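Hypothetical protein ST1625 (Sulfolobus tokodaii, PDB 1WY6) is of unknown function but folds as an all-helical repeat protein. Local coordinates at residues E41-I46 with Y68-K73; I127-A132 with T146-A151; N48-I53 with Q75-V80. All coordinates share one frame; numbering follows the deposited sequence.

Interaction 1. Residues E41-I46 with Y68-K73; sequences EYNWFI and YFDLDK
Asn43 and Asp70 make the polar part of this contact. With CG anti to the backbone N (chi1 -164°), the Asn43 carboxamide meets both the N-H and the C=O of Asp70: OD1 receives the Asp70 N-H on an in-plane lone pair, N to OD1 2.6 Å, with a nearly straight 165° at the hydrogen. ND2 gives a weak bond back to Asp70 O at 3.3 Å. Asp70 in turn forms a long salt bridge, its OD2 3.3 Å from Lys73 NZ, and Lys39 donates to Tyr68 O.

The apolar part is centred on Phe69. Ile46 CB lies over one face, 3.6 Å from the ring centroid, in a CH-pi contact. From the other side of the ring plane Tyr42 brings its edge to the rim, CD2 3.6 Å from Phe69 CE1, in an offset edge-to-face pair with the planes at 86°. Phe45 CD2 reaches Phe69 CZ more loosely, at 4.2 Å.

The two Asn43 bonds together favour one orientation of its buried amide. A connection running into a short 3-10 turn is thus held against the end of helix 39-42 and the start of helix 44-52, with one ring between an isoleucine and a tyrosine edge.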
loop_
_atom_site.group_PDB
_atom_site.type_symbol
_atom_site.label_atom_id
_atom_site.label_comp_id
_atom_site.label_asym_id
_atom_site.label_seq_id
_atom_site.Cartn_x
_atom_site.Cartn_y
_atom_site.Cartn_z
ATOM N N GLU A 41 -16.176 6.644 -12.942
ATOM C CA GLU A 41 -15.721 7.547 -13.994
ATOM C C GLU A 41 -14.366 8.171 -13.649
ATOM O O GLU A 41 -13.557 8.432 -14.536
ATOM C CB GLU A 41 -16.770 8.649 -14.204
ATOM C CG GLU A 41 -16.261 9.946 -14.834
ATOM C CD GLU A 41 -15.889 9.806 -16.299
ATOM O OE1 GLU A 41 -14.910 9.094 -16.608
ATOM O OE2 GLU A 41 -16.581 10.414 -17.144
ATOM N N TYR A 42 -14.122 8.410 -12.363
ATOM C CA TYR A 42 -12.860 9.007 -11.942
ATOM C C TYR A 42 -12.083 8.096 -10.998
ATOM O O TYR A 42 -10.969 8.417 -10.593
ATOM C CB TYR A 42 -13.110 10.353 -11.248
ATOM C CG TYR A 42 -13.899 10.264 -9.957
ATOM C CD1 TYR A 42 -15.249 10.613 -9.915
ATOM C CD2 TYR A 42 -13.290 9.850 -8.771
ATOM C CE1 TYR A 42 -15.971 10.561 -8.726
ATOM C CE2 TYR A 42 -14.002 9.789 -7.576
ATOM C CZ TYR A 42 -15.344 10.149 -7.560
ATOM O OH TYR A 42 -16.053 10.110 -6.379
ATOM N N ASN A 43 -12.677 6.962 -10.657
ATOM C CA ASN A 43 -12.059 6.017 -9.739
ATOM C C ASN A 43 -10.664 5.554 -10.155
ATOM O O ASN A 43 -9.779 5.375 -9.310
ATOM C CB ASN A 43 -12.951 4.794 -9.563
ATOM C CG ASN A 43 -12.562 3.979 -8.360
ATOM O OD1 ASN A 43 -12.865 4.358 -7.229
ATOM N ND2 ASN A 43 -11.860 2.867 -8.586
ATOM N N TRP A 44 -10.486 5.351 -11.458
ATOM C CA TRP A 44 -9.218 4.902 -12.034
ATOM C C TRP A 44 -8.060 5.833 -11.677
ATOM O O TRP A 44 -6.902 5.410 -11.655
ATOM C CB TRP A 44 -9.323 4.865 -13.563
ATOM C CG TRP A 44 -9.526 6.247 -14.123
ATOM C CD1 TRP A 44 -10.706 6.926 -14.213
ATOM C CD2 TRP A 44 -8.507 7.156 -14.565
ATOM N NE1 TRP A 44 -10.487 8.202 -14.677
ATOM C CE2 TRP A 44 -9.145 8.369 -14.901
ATOM C CE3 TRP A 44 -7.116 7.064 -14.706
ATOM C CZ2 TRP A 44 -8.438 9.487 -15.373
ATOM C CZ3 TRP A 44 -6.412 8.177 -15.174
ATOM C CH2 TRP A 44 -7.076 9.369 -15.501
ATOM N N PHE A 45 -8.375 7.105 -11.432
ATOM C CA PHE A 45 -7.350 8.099 -11.127
ATOM C C PHE A 45 -6.428 7.748 -9.969
ATOM O O PHE A 45 -5.221 7.916 -10.071
ATOM C CB PHE A 45 -7.983 9.457 -10.831
ATOM C CG PHE A 45 -6.981 10.533 -10.509
ATOM C CD1 PHE A 45 -6.221 11.120 -11.517
ATOM C CD2 PHE A 45 -6.799 10.964 -9.201
ATOM C CE1 PHE A 45 -5.301 12.125 -11.223
ATOM C CE2 PHE A 45 -5.885 11.964 -8.903
ATOM C CZ PHE A 45 -5.133 12.546 -9.921
ATOM N N ILE A 46 -6.997 7.277 -8.866
ATOM C CA ILE A 46 -6.196 6.946 -7.694
ATOM C C ILE A 46 -5.177 5.838 -7.974
ATOM O O ILE A 46 -4.046 5.892 -7.486
ATOM C CB ILE A 46 -7.104 6.555 -6.495
ATOM C CG1 ILE A 46 -6.306 6.682 -5.193
ATOM C CG2 ILE A 46 -7.663 5.137 -6.678
ATOM C CD1 ILE A 46 -5.795 8.121 -4.937
ATOM N N TYR A 68 -12.649 8.556 -1.310
ATOM C CA TYR A 68 -13.490 8.805 -2.486
ATOM C C TYR A 68 -13.345 7.753 -3.578
ATOM O O TYR A 68 -14.079 7.781 -4.572
ATOM C CB TYR A 68 -13.181 10.169 -3.106
ATOM C CG TYR A 68 -13.614 11.341 -2.264
ATOM C CD1 TYR A 68 -12.786 11.856 -1.276
ATOM C CD2 TYR A 68 -14.868 11.924 -2.447
ATOM C CE1 TYR A 68 -13.192 12.928 -0.482
ATOM C CE2 TYR A 68 -15.286 12.994 -1.664
ATOM C CZ TYR A 68 -14.445 13.493 -0.684
ATOM O OH TYR A 68 -14.846 14.564 0.082
ATOM N N PHE A 69 -12.407 6.827 -3.397
ATOM C CA PHE A 69 -12.163 5.799 -4.405
ATOM C C PHE A 69 -12.337 4.387 -3.876
ATOM O O PHE A 69 -12.376 4.158 -2.668
ATOM C CB PHE A 69 -10.730 5.930 -4.943
ATOM C CG PHE A 69 -10.392 7.299 -5.472
ATOM C CD1 PHE A 69 -10.494 7.581 -6.832
ATOM C CD2 PHE A 69 -9.954 8.308 -4.608
ATOM C CE1 PHE A 69 -10.166 8.844 -7.327
ATOM C CE2 PHE A 69 -9.621 9.573 -5.092
ATOM C CZ PHE A 69 -9.729 9.842 -6.452
ATOM N N ASP A 70 -12.448 3.438 -4.801
ATOM C CA ASP A 70 -12.541 2.023 -4.455
ATOM C C ASP A 70 -11.149 1.484 -4.759
ATOM O O ASP A 70 -10.858 1.142 -5.900
ATOM C CB ASP A 70 -13.560 1.296 -5.331
ATOM C CG ASP A 70 -14.979 1.700 -5.024
ATOM O OD1 ASP A 70 -15.333 1.730 -3.824
ATOM O OD2 ASP A 70 -15.736 1.976 -5.982
ATOM N N LEU A 71 -10.288 1.441 -3.745
ATOM C CA LEU A 71 -8.923 0.961 -3.920
ATOM C C LEU A 71 -8.863 -0.493 -4.369
ATOM O O LEU A 71 -7.917 -0.897 -5.050
ATOM C CB LEU A 71 -8.134 1.126 -2.621
ATOM C CG LEU A 71 -7.568 2.514 -2.298
ATOM C CD1 LEU A 71 -6.984 2.510 -0.906
ATOM C CD2 LEU A 71 -6.500 2.889 -3.300
ATOM N N ASP A 72 -9.875 -1.271 -4.001
ATOM C CA ASP A 72 -9.923 -2.681 -4.364
ATOM C C ASP A 72 -9.977 -2.869 -5.877
ATOM O O ASP A 72 -9.740 -3.964 -6.382
ATOM C CB ASP A 72 -11.126 -3.370 -3.702
ATOM C CG ASP A 72 -12.461 -2.865 -4.227
ATOM O OD1 ASP A 72 -12.752 -1.656 -4.097
ATOM O OD2 ASP A 72 -13.227 -3.684 -4.775
ATOM N N LYS A 73 -10.292 -1.804 -6.605
ATOM C CA LYS A 73 -10.345 -1.893 -8.054
ATOM C C LYS A 73 -8.957 -1.709 -8.666
ATOM O O LYS A 73 -8.740 -2.009 -9.842
ATOM C CB LYS A 73 -11.331 -0.865 -8.610
ATOM C CG LYS A 73 -12.772 -1.276 -8.367
ATOM C CD LYS A 73 -13.767 -0.362 -9.041
ATOM C CE LYS A 73 -15.174 -0.836 -8.727
ATOM N NZ LYS A 73 -15.329 -1.033 -7.257
#

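Interaction 2. Residues I127-A132 with T146-A151; sequences ILVAIA and TLLIEA
Leu128 and Leu147 face each other in an antiparallel helical hairpin, the pairing of consecutive helices on which helical repeat proteins are built. Helix 125-137 runs up against helix 141-153 with short-segment axes 8.5 Å apart and N-to-C directions 161° from each other. The two leucines meet by one branch each, Leu128 CD2 3.6 Å from Leu147 CD2, while their other methyls turn to different neighbours. Leu128 CD1 lies 3.5 Å from Glu150 CG, touching the aliphatic stem of that side chain, whose CG stands anti to the backbone N (chi1 178°) before the chain bends toward the carboxylate. Leu147 CD1 packs on Ile131 CG2, also at 3.6 Å.

Two alanines complete the contact at its ends. Ala132 CB touches Leu147 CB at 3.7 Å and the Leu148 branch point, CG, at 3.8 Å. At the other end Ala151 CB is 4.0 Å from Val129 CG2, the same methyl that meets Leu148 CD2. Beyond the pair, Ile113 and Ile117 of helix 107-117 pack on Ile131 and continue the apolar layer on one flank; Ala159 and Val163 of helix 157-164 do so around Leu148.

No hydrogen bond crosses between the two segments. The helices are held by van der Waals fit and burial of hydrocarbon, so their spacing is probably set by how the methyl branches and alanine methyls fit together, with the one charged group at the interface contributing its methylenes.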
loop_
_atom_site.group_PDB
_atom_site.type_symbol
_atom_site.label_atom_id
_atom_site.label_comp_id
_atom_site.label_asym_id
_atom_site.label_seq_id
_atom_site.Cartn_x
_atom_site.Cartn_y
_atom_site.Cartn_z
ATOM N N ILE A 127 6.582 -4.545 10.230
ATOM C CA ILE A 127 6.440 -4.735 8.797
ATOM C C ILE A 127 6.716 -6.200 8.423
ATOM O O ILE A 127 5.955 -6.802 7.659
ATOM C CB ILE A 127 7.374 -3.746 8.042
ATOM C CG1 ILE A 127 6.838 -2.318 8.231
ATOM C CG2 ILE A 127 7.422 -4.088 6.560
ATOM C CD1 ILE A 127 7.804 -1.196 7.860
ATOM N N LEU A 128 7.780 -6.784 8.970
ATOM C CA LEU A 128 8.088 -8.190 8.693
ATOM C C LEU A 128 6.889 -9.050 9.094
ATOM O O LEU A 128 6.524 -9.999 8.395
ATOM C CB LEU A 128 9.310 -8.648 9.492
ATOM C CG LEU A 128 10.676 -8.063 9.136
ATOM C CD1 LEU A 128 11.676 -8.424 10.222
ATOM C CD2 LEU A 128 11.130 -8.593 7.787
ATOM N N VAL A 129 6.278 -8.712 10.226
ATOM C CA VAL A 129 5.125 -9.460 10.710
ATOM C C VAL A 129 3.904 -9.300 9.803
ATOM O O VAL A 129 3.205 -10.276 9.525
ATOM C CB VAL A 129 4.741 -9.038 12.143
ATOM C CG1 VAL A 129 3.370 -9.581 12.495
ATOM C CG2 VAL A 129 5.773 -9.569 13.131
ATOM N N ALA A 130 3.652 -8.073 9.352
ATOM C CA ALA A 130 2.522 -7.788 8.478
ATOM C C ALA A 130 2.619 -8.618 7.195
ATOM O O ALA A 130 1.683 -9.333 6.855
ATOM C CB ALA A 130 2.469 -6.289 8.148
ATOM N N ILE A 131 3.752 -8.537 6.502
ATOM C CA ILE A 131 3.953 -9.293 5.261
ATOM C C ILE A 131 3.957 -10.812 5.478
ATOM O O ILE A 131 3.424 -11.567 4.659
ATOM C CB ILE A 131 5.279 -8.889 4.539
ATOM C CG1 ILE A 131 5.167 -7.478 3.953
ATOM C CG2 ILE A 131 5.575 -9.853 3.393
ATOM C CD1 ILE A 131 5.221 -6.369 4.958
ATOM N N ALA A 132 4.561 -11.257 6.575
ATOM C CA ALA A 132 4.620 -12.682 6.890
ATOM C C ALA A 132 3.219 -13.273 6.989
ATOM O O ALA A 132 2.916 -14.307 6.392
ATOM C CB ALA A 132 5.363 -12.896 8.211
ATOM N N THR A 146 10.213 -17.540 7.392
ATOM C CA THR A 146 11.498 -16.878 7.293
ATOM C C THR A 146 11.419 -15.466 7.862
ATOM O O THR A 146 12.334 -15.025 8.559
ATOM C CB THR A 146 11.957 -16.814 5.828
ATOM O OG1 THR A 146 12.090 -18.148 5.320
ATOM C CG2 THR A 146 13.301 -16.088 5.705
ATOM N N LEU A 147 10.321 -14.772 7.564
ATOM C CA LEU A 147 10.104 -13.405 8.035
ATOM C C LEU A 147 9.844 -13.346 9.537
ATOM O O LEU A 147 10.430 -12.523 10.238
ATOM C CB LEU A 147 8.937 -12.759 7.269
ATOM C CG LEU A 147 9.216 -12.439 5.793
ATOM C CD1 LEU A 147 7.973 -11.871 5.110
ATOM C CD2 LEU A 147 10.353 -11.433 5.721
ATOM N N LEU A 148 8.964 -14.212 10.033
ATOM C CA LEU A 148 8.673 -14.239 11.464
ATOM C C LEU A 148 9.933 -14.585 12.244
ATOM O O LEU A 148 10.108 -14.137 13.372
ATOM C CB LEU A 148 7.569 -15.251 11.785
ATOM C CG LEU A 148 6.141 -14.810 11.433
ATOM C CD1 LEU A 148 5.147 -15.910 11.817
ATOM C CD2 LEU A 148 5.818 -13.512 12.154
ATOM N N ILE A 149 10.807 -15.388 11.646
ATOM C CA ILE A 149 12.059 -15.755 12.295
ATOM C C ILE A 149 12.911 -14.493 12.400
ATOM O O ILE A 149 13.497 -14.220 13.447
ATOM C CB ILE A 149 12.820 -16.850 11.494
ATOM C CG1 ILE A 149 12.130 -18.204 11.685
ATOM C CG2 ILE A 149 14.271 -16.924 11.954
ATOM C CD1 ILE A 149 12.730 -19.327 10.872
ATOM N N GLU A 150 12.960 -13.718 11.317
ATOM C CA GLU A 150 13.719 -12.471 11.308
ATOM C C GLU A 150 13.127 -11.465 12.297
ATOM O O GLU A 150 13.860 -10.739 12.962
ATOM C CB GLU A 150 13.741 -11.858 9.905
ATOM C CG GLU A 150 14.472 -10.519 9.845
ATOM C CD GLU A 150 15.956 -10.630 10.181
ATOM O OE1 GLU A 150 16.557 -9.594 10.533
ATOM O OE2 GLU A 150 16.525 -11.743 10.085
ATOM N N ALA A 151 11.802 -11.421 12.390
ATOM C CA ALA A 151 11.130 -10.507 13.317
ATOM C C ALA A 151 11.456 -10.897 14.760
ATOM O O ALA A 151 11.613 -10.043 15.629
ATOM C CB ALA A 151 9.621 -10.554 13.098
#

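Interaction 3. Residues N48-I53 with Q75-V80; sequences NLLESI and QNLKSV
Leu50 lays its CD1 methyl against Val80, 4.0 Å from CG2, and more loosely against Leu77, 4.3 Å from CD2. Its CG stands anti to the carbonyl carbon (chi1 -60°), and the side chain leans from helix 44-52 toward the first turn of helix 78-86. Met58 also packs on Leu50, while Ile100 and Leu101 of helix 92-103 touch Leu77 and Ala97 touches Val80, so this small apolar patch is joined to helix 55-65, which lies between the segments in sequence, and to helix 92-103, which follows.

Beside the patch the backbone itself takes part. Leu50 O is approached by Ser79 CB at 3.3 Å, a close polar-to-carbon contact where the two segments come together. The Ser79 hydroxyl is engaged within its own segment: OG donates to Asn76 O at 2.8 Å, in the plane of that carbonyl, with a C=O...OG angle of 153°. The backbone Ser79 N bonds to the same oxygen at 2.9 Å, so Asn76 O ties the turn to Ser79 by both its backbone N-H and its hydroxyl.

Toward the exposed side Glu51 folds across Asn76, its bent chain bringing OE2 within 3.2 Å of Asn76 CB. The carboxylate and amide planes are nearly coplanar, 5° apart.

Just after the two segments in sequence, a disulfide joins Cys55 to Cys83. A helix packed on the start of the second helix after it, through a leucine patch with a polar margin, fits the stacking of successive layers in a helical repeat fold.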
loop_
_atom_site.group_PDB
_atom_site.type_symbol
_atom_site.label_atom_id
_atom_site.label_comp_id
_atom_site.label_asym_id
_atom_site.label_seq_id
_atom_site.Cartn_x
_atom_site.Cartn_y
_atom_site.Cartn_z
ATOM N N ASN A 48 -3.874 5.175 -10.855
ATOM C CA ASN A 48 -2.908 5.804 -11.739
ATOM C C ASN A 48 -1.902 6.619 -10.919
ATOM O O ASN A 48 -0.690 6.495 -11.116
ATOM C CB ASN A 48 -3.667 6.678 -12.756
ATOM C CG ASN A 48 -2.773 7.241 -13.843
ATOM O OD1 ASN A 48 -2.082 8.235 -13.639
ATOM N ND2 ASN A 48 -2.786 6.605 -15.012
ATOM N N LEU A 49 -2.393 7.438 -9.990
ATOM C CA LEU A 49 -1.494 8.240 -9.160
ATOM C C LEU A 49 -0.531 7.364 -8.362
ATOM O O LEU A 49 0.679 7.578 -8.392
ATOM C CB LEU A 49 -2.280 9.116 -8.175
ATOM C CG LEU A 49 -1.416 9.968 -7.232
ATOM C CD1 LEU A 49 -0.719 11.074 -8.015
ATOM C CD2 LEU A 49 -2.279 10.570 -6.132
ATOM N N LEU A 50 -1.076 6.377 -7.655
ATOM C CA LEU A 50 -0.289 5.479 -6.812
ATOM C C LEU A 50 0.854 4.765 -7.535
ATOM O O LEU A 50 1.844 4.377 -6.915
ATOM C CB LEU A 50 -1.215 4.451 -6.141
ATOM C CG LEU A 50 -2.326 5.015 -5.240
ATOM C CD1 LEU A 50 -3.278 3.901 -4.804
ATOM C CD2 LEU A 50 -1.710 5.693 -4.033
ATOM N N GLU A 51 0.723 4.602 -8.846
ATOM C CA GLU A 51 1.749 3.938 -9.638
ATOM C C GLU A 51 3.078 4.701 -9.643
ATOM O O GLU A 51 4.155 4.101 -9.712
ATOM C CB GLU A 51 1.251 3.765 -11.080
ATOM C CG GLU A 51 2.231 3.047 -12.001
ATOM C CD GLU A 51 2.345 1.573 -11.685
ATOM O OE1 GLU A 51 3.400 0.973 -11.999
ATOM O OE2 GLU A 51 1.375 1.011 -11.131
ATOM N N SER A 52 3.014 6.025 -9.555
ATOM C CA SER A 52 4.234 6.814 -9.604
ATOM C C SER A 52 4.433 7.873 -8.525
ATOM O O SER A 52 5.516 8.447 -8.430
ATOM C CB SER A 52 4.359 7.477 -10.981
ATOM O OG SER A 52 3.232 8.296 -11.260
ATOM N N ILE A 53 3.421 8.141 -7.706
ATOM C CA ILE A 53 3.601 9.166 -6.687
ATOM C C ILE A 53 4.716 8.830 -5.697
ATOM O O ILE A 53 4.826 7.704 -5.203
ATOM C CB ILE A 53 2.294 9.462 -5.899
ATOM C CG1 ILE A 53 2.499 10.720 -5.043
ATOM C CG2 ILE A 53 1.915 8.270 -5.001
ATOM C CD1 ILE A 53 1.224 11.235 -4.389
ATOM N N GLN A 75 -5.095 -2.561 -9.364
ATOM C CA GLN A 75 -4.312 -3.784 -9.535
ATOM C C GLN A 75 -2.844 -3.581 -9.149
ATOM O O GLN A 75 -2.069 -4.540 -9.090
ATOM C CB GLN A 75 -4.387 -4.245 -10.996
ATOM C CG GLN A 75 -5.801 -4.331 -11.540
ATOM C CD GLN A 75 -6.616 -5.425 -10.885
ATOM O OE1 GLN A 75 -7.844 -5.349 -10.832
ATOM N NE2 GLN A 75 -5.941 -6.457 -10.395
ATOM N N ASN A 76 -2.475 -2.331 -8.888
ATOM C CA ASN A 76 -1.103 -1.972 -8.525
ATOM C C ASN A 76 -0.927 -1.606 -7.052
ATOM O O ASN A 76 -0.064 -0.789 -6.717
ATOM C CB ASN A 76 -0.626 -0.792 -9.388
ATOM C CG ASN A 76 -1.523 0.447 -9.256
ATOM O OD1 ASN A 76 -1.189 1.523 -9.756
ATOM N ND2 ASN A 76 -2.663 0.296 -8.591
ATOM N N LEU A 77 -1.730 -2.206 -6.173
ATOM C CA LEU A 77 -1.629 -1.895 -4.756
ATOM C C LEU A 77 -0.308 -2.306 -4.115
ATOM O O LEU A 77 -0.056 -2.005 -2.951
ATOM C CB LEU A 77 -2.820 -2.466 -3.979
ATOM C CG LEU A 77 -4.157 -1.802 -4.335
ATOM C CD1 LEU A 77 -5.171 -2.115 -3.249
ATOM C CD2 LEU A 77 -3.987 -0.282 -4.462
ATOM N N LYS A 78 0.551 -2.968 -4.881
ATOM C CA LYS A 78 1.857 -3.322 -4.351
ATOM C C LYS A 78 2.606 -2.000 -4.151
ATOM O O LYS A 78 3.523 -1.908 -3.334
ATOM C CB LYS A 78 2.631 -4.207 -5.326
ATOM C CG LYS A 78 3.995 -4.626 -4.784
ATOM C CD LYS A 78 4.893 -5.229 -5.866
ATOM C CE LYS A 78 6.295 -5.462 -5.329
ATOM N NZ LYS A 78 7.218 -6.009 -6.361
ATOM N N SER A 79 2.203 -0.976 -4.903
ATOM C CA SER A 79 2.814 0.353 -4.814
ATOM C C SER A 79 2.617 0.955 -3.418
ATOM O O SER A 79 3.470 1.689 -2.910
ATOM C CB SER A 79 2.184 1.301 -5.848
ATOM O OG SER A 79 2.251 0.774 -7.165
ATOM N N VAL A 80 1.477 0.661 -2.808
ATOM C CA VAL A 80 1.185 1.191 -1.481
ATOM C C VAL A 80 2.032 0.493 -0.421
ATOM O O VAL A 80 2.555 1.133 0.482
ATOM C CB VAL A 80 -0.322 1.050 -1.142
ATOM C CG1 VAL A 80 -0.578 1.455 0.310
ATOM C CG2 VAL A 80 -1.129 1.928 -2.079
#

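How the interactions relate
From the N terminus, residues 41-46 and then 48-53 follow one another into and along helix 44-52, and after helix 55-65 the chain returns through 68-73 and 75-80 to meet them in the same order. Interactions 1 and 3 therefore cross, and the Cys47-Cys74 disulfide sits between them in sequence. They also touch, Leu71 CD2 lying 3.7 Å from Leu50 CD1. Interaction 1 ties the start of helix 44-52 to the loop after helix 55-65; interaction 3 ties its later turns to the start of helix 78-86. Interaction 2 comes later in series, closing a short hairpin, its centre about 30 Å from that of interaction 1, on the opposite side of the chain's centre.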